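Local coordinates for protein type II secretion chaperone CpaB (PDB 6O38) that binds the secreted metalloprotease CpaA as its chaperone and probably assists its export by the type II secretion system, at residues G[100-105]-G[115-120]. Sequence-based numbering, arbitrary orientation.
Sequences KIVEIE and TGRFDQ
V102 and E103 both turn their backbone N-H groups on the carbonyl of T115, and this two-to-one match is a classic beta bulge. The bond from V102 N to T115 O is 2.7 Å; the one from E103 N to the same oxygen is weak, bent to 134° at the hydrogen. T115 N answers E103 O at 2.8 Å, which closes the bulge on its far side. On the other side the strands keep regular antiparallel pairing: I101 and G116 form a non-hydrogen-bonded pair, their CA atoms 4.2 Å apart, and K100 and R117 a hydrogen-bonded one, with K100 N 3.0 Å from R117 O and a longer return bond from R117 N to K100 O.

At the bulge V102 and E103 present different side chains to the opposite strand. V102 has CG1 anti to its own carbonyl carbon (chi1 -54°), pointing toward R117, and CG2 between backbone N and carbonyl carbon, against T115 O. E103 and T115 share a face and meet through their CB atoms, 4.0 Å apart. At the outer end D119 crosses K100 at about a right angle, OD1 against the aliphatic chain; NZ stays 4.8 Å from OD1, and the other oxygen, OD2, is hydrogen-bonded to T98 OG1.

This is the hairpin of strands 95-106 and 111-118. Its buried I101 side chain packs on W114 and F128, while E103 makes a long, weak ion pair with K309 of the CpaA chain, where D289 of that chain puts a like charge close by. Strand 85-90 borders 95-106, and 127-133 continues the antiparallel sheet beyond 111-118.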
ATOM      1  N   LYS G 100      -0.963  10.205 -11.535  1.00 65.86           N
ATOM      2  CA  LYS G 100      -0.300  10.670 -12.745  1.00 67.23           C
ATOM      3  C   LYS G 100       0.726   9.646 -13.201  1.00 66.13           C
ATOM      4  O   LYS G 100       1.472   9.098 -12.386  1.00 64.49           O
ATOM      5  CB  LYS G 100       0.379  12.027 -12.519  1.00 68.48           C
ATOM      6  CG  LYS G 100      -0.504  13.038 -11.812  1.00 69.65           C
ATOM      7  CD  LYS G 100      -0.334  14.434 -12.380  1.00 71.93           C
ATOM      8  CE  LYS G 100      -1.381  15.377 -11.809  1.00 73.42           C
ATOM      9  NZ  LYS G 100      -1.369  16.705 -12.480  1.00 75.71           N
ATOM     10  N   ILE G 101       0.756   9.394 -14.510  1.00 65.46           N
ATOM     11  CA  ILE G 101       1.746   8.487 -15.079  1.00 66.87           C
ATOM     12  C   ILE G 101       3.128   9.107 -14.944  1.00 68.70           C
ATOM     13  O   ILE G 101       3.348  10.263 -15.328  1.00 70.50           O
ATOM     14  CB  ILE G 101       1.416   8.181 -16.548  1.00 69.03           C
ATOM     15  CG1 ILE G 101       0.009   7.594 -16.675  1.00 67.62           C
ATOM     16  CG2 ILE G 101       2.447   7.231 -17.138  1.00 70.75           C
ATOM     17  CD1 ILE G 101      -0.148   6.235 -16.031  1.00 65.56           C
ATOM     18  N   VAL G 102       4.067   8.343 -14.392  1.00 68.57           N
ATOM     19  CA  VAL G 102       5.431   8.824 -14.216  1.00 70.69           C
ATOM     20  C   VAL G 102       6.448   8.047 -15.038  1.00 73.25           C
ATOM     21  O   VAL G 102       7.579   8.530 -15.207  1.00 75.97           O
ATOM     22  CB  VAL G 102       5.839   8.810 -12.727  1.00 69.16           C
ATOM     23  CG1 VAL G 102       4.832   9.576 -11.886  1.00 66.90           C
ATOM     24  CG2 VAL G 102       5.991   7.379 -12.226  1.00 67.90           C
ATOM     25  N   GLU G 103       6.103   6.875 -15.567  1.00 72.83           N
ATOM     26  CA  GLU G 103       7.096   6.025 -16.211  1.00 75.22           C
ATOM     27  C   GLU G 103       6.392   5.029 -17.120  1.00 75.14           C
ATOM     28  O   GLU G 103       5.473   4.331 -16.683  1.00 72.48           O
ATOM     29  CB  GLU G 103       7.934   5.294 -15.156  1.00 74.59           C
ATOM     30  CG  GLU G 103       9.329   4.908 -15.605  1.00 77.98           C
ATOM     31  CD  GLU G 103      10.202   4.476 -14.443  1.00 77.83           C
ATOM     32  OE1 GLU G 103       9.657   3.925 -13.462  1.00 74.98           O
ATOM     33  OE2 GLU G 103      11.429   4.699 -14.501  1.00 80.91           O
ATOM     34  N   ILE G 104       6.823   4.970 -18.377  1.00 78.40           N
ATOM     35  CA  ILE G 104       6.325   4.007 -19.353  1.00 79.16           C
ATOM     36  C   ILE G 104       7.515   3.201 -19.846  1.00 81.95           C
ATOM     37  O   ILE G 104       8.470   3.768 -20.391  1.00 85.31           O
ATOM     38  CB  ILE G 104       5.600   4.692 -20.522  1.00 81.08           C
ATOM     39  CG1 ILE G 104       4.532   5.655 -20.000  1.00 78.78           C
ATOM     40  CG2 ILE G 104       4.980   3.650 -21.440  1.00 81.86           C
ATOM     41  CD1 ILE G 104       3.756   6.351 -21.093  1.00 80.84           C
ATOM     42  N   GLU G 105       7.461   1.884 -19.658  1.00 80.86           N
ATOM     43  CA  GLU G 105       8.617   1.031 -19.897  1.00 83.23           C
ATOM     44  C   GLU G 105       8.219  -0.204 -20.709  1.00 83.92           C
ATOM     45  O   GLU G 105       7.376  -0.997 -20.245  1.00 81.13           O
ATOM     46  CB  GLU G 105       9.270   0.619 -18.577  1.00 81.59           C
ATOM     47  CG  GLU G 105      10.325  -0.464 -18.716  1.00 83.79           C
ATOM     48  CD  GLU G 105      11.480  -0.057 -19.616  1.00 88.40           C
ATOM     49  OE1 GLU G 105      11.744   1.157 -19.756  1.00 89.78           O
ATOM     50  OE2 GLU G 105      12.129  -0.959 -20.188  1.00 90.92           O
ATOM     51  N   THR G 115       3.799   3.041 -14.894  1.00 64.25           N
ATOM     52  CA  THR G 115       3.961   3.292 -13.469  1.00 62.91           C
ATOM     53  C   THR G 115       3.536   4.718 -13.150  1.00 62.22           C
ATOM     54  O   THR G 115       3.850   5.651 -13.897  1.00 63.11           O
ATOM     55  CB  THR G 115       5.411   3.063 -13.026  1.00 62.90           C
ATOM     56  OG1 THR G 115       5.837   1.759 -13.439  1.00 64.05           O
ATOM     57  CG2 THR G 115       5.531   3.167 -11.513  1.00 62.01           C
ATOM     58  N   GLY G 116       2.807   4.883 -12.045  1.00 61.03           N
ATOM     59  CA  GLY G 116       2.348   6.194 -11.633  1.00 60.90           C
ATOM     60  C   GLY G 116       2.290   6.319 -10.126  1.00 60.50           C
ATOM     61  O   GLY G 116       2.354   5.330  -9.393  1.00 59.97           O
ATOM     62  N   ARG G 117       2.169   7.563  -9.670  1.00 60.19           N
ATOM     63  CA  ARG G 117       2.036   7.879  -8.256  1.00 60.58           C
ATOM     64  C   ARG G 117       0.755   8.666  -8.013  1.00 60.19           C
ATOM     65  O   ARG G 117       0.265   9.379  -8.894  1.00 60.32           O
ATOM     66  CB  ARG G 117       3.242   8.668  -7.732  1.00 62.37           C
ATOM     67  CG  ARG G 117       4.561   7.929  -7.848  1.00 62.05           C
ATOM     68  CD  ARG G 117       5.584   8.489  -6.873  1.00 63.60           C
ATOM     69  NE  ARG G 117       6.788   7.664  -6.810  1.00 63.25           N
ATOM     70  CZ  ARG G 117       6.962   6.672  -5.942  1.00 62.61           C
ATOM     71  NH1 ARG G 117       6.010   6.384  -5.065  1.00 62.20           N
ATOM     72  NH2 ARG G 117       8.086   5.969  -5.948  1.00 62.52           N
ATOM     73  N   PHE G 118       0.223   8.535  -6.801  1.00 63.53           N
ATOM     74  CA  PHE G 118      -1.033   9.177  -6.445  1.00 62.58           C
ATOM     75  C   PHE G 118      -0.800  10.620  -6.011  1.00 63.74           C
ATOM     76  O   PHE G 118       0.257  10.969  -5.479  1.00 65.63           O
ATOM     77  CB  PHE G 118      -1.734   8.389  -5.340  1.00 61.25           C
ATOM     78  CG  PHE G 118      -2.155   7.012  -5.762  1.00 60.77           C
ATOM     79  CD1 PHE G 118      -3.256   6.835  -6.582  1.00 60.61           C
ATOM     80  CD2 PHE G 118      -1.447   5.895  -5.348  1.00 60.97           C
ATOM     81  CE1 PHE G 118      -3.646   5.571  -6.980  1.00 60.93           C
ATOM     82  CE2 PHE G 118      -1.834   4.626  -5.743  1.00 60.90           C
ATOM     83  CZ  PHE G 118      -2.935   4.466  -6.560  1.00 60.93           C
ATOM     84  N   ASP G 119      -1.808  11.462  -6.257  1.00 66.89           N
ATOM     85  CA  ASP G 119      -1.676  12.892  -5.994  1.00 68.37           C
ATOM     86  C   ASP G 119      -1.705  13.241  -4.509  1.00 70.56           C
ATOM     87  O   ASP G 119      -1.019  14.180  -4.095  1.00 71.54           O
ATOM     88  CB  ASP G 119      -2.777  13.661  -6.726  1.00 69.67           C
ATOM     89  CG  ASP G 119      -2.747  13.439  -8.220  1.00 69.01           C
ATOM     90  OD1 ASP G 119      -1.674  13.633  -8.830  1.00 68.31           O
ATOM     91  OD2 ASP G 119      -3.798  13.069  -8.783  1.00 69.66           O
ATOM     92  N   GLN G 120      -2.484  12.528  -3.694  1.00 68.93           N
ATOM     93  CA  GLN G 120      -2.620  12.892  -2.286  1.00 71.76           C
ATOM     94  C   GLN G 120      -2.243  11.787  -1.306  1.00 71.01           C
ATOM     95  O   GLN G 120      -2.577  11.898  -0.118  1.00 73.03           O
ATOM     96  CB  GLN G 120      -4.052  13.353  -1.985  1.00 73.85           C
ATOM     97  CG  GLN G 120      -4.462  14.647  -2.671  1.00 74.62           C
ATOM     98  CD  GLN G 120      -3.603  15.832  -2.263  1.00 74.31           C
ATOM     99  OE1 GLN G 120      -3.175  15.945  -1.116  1.00 75.28           O
ATOM    100  NE2 GLN G 120      -3.347  16.725  -3.214  1.00 73.32           N
TER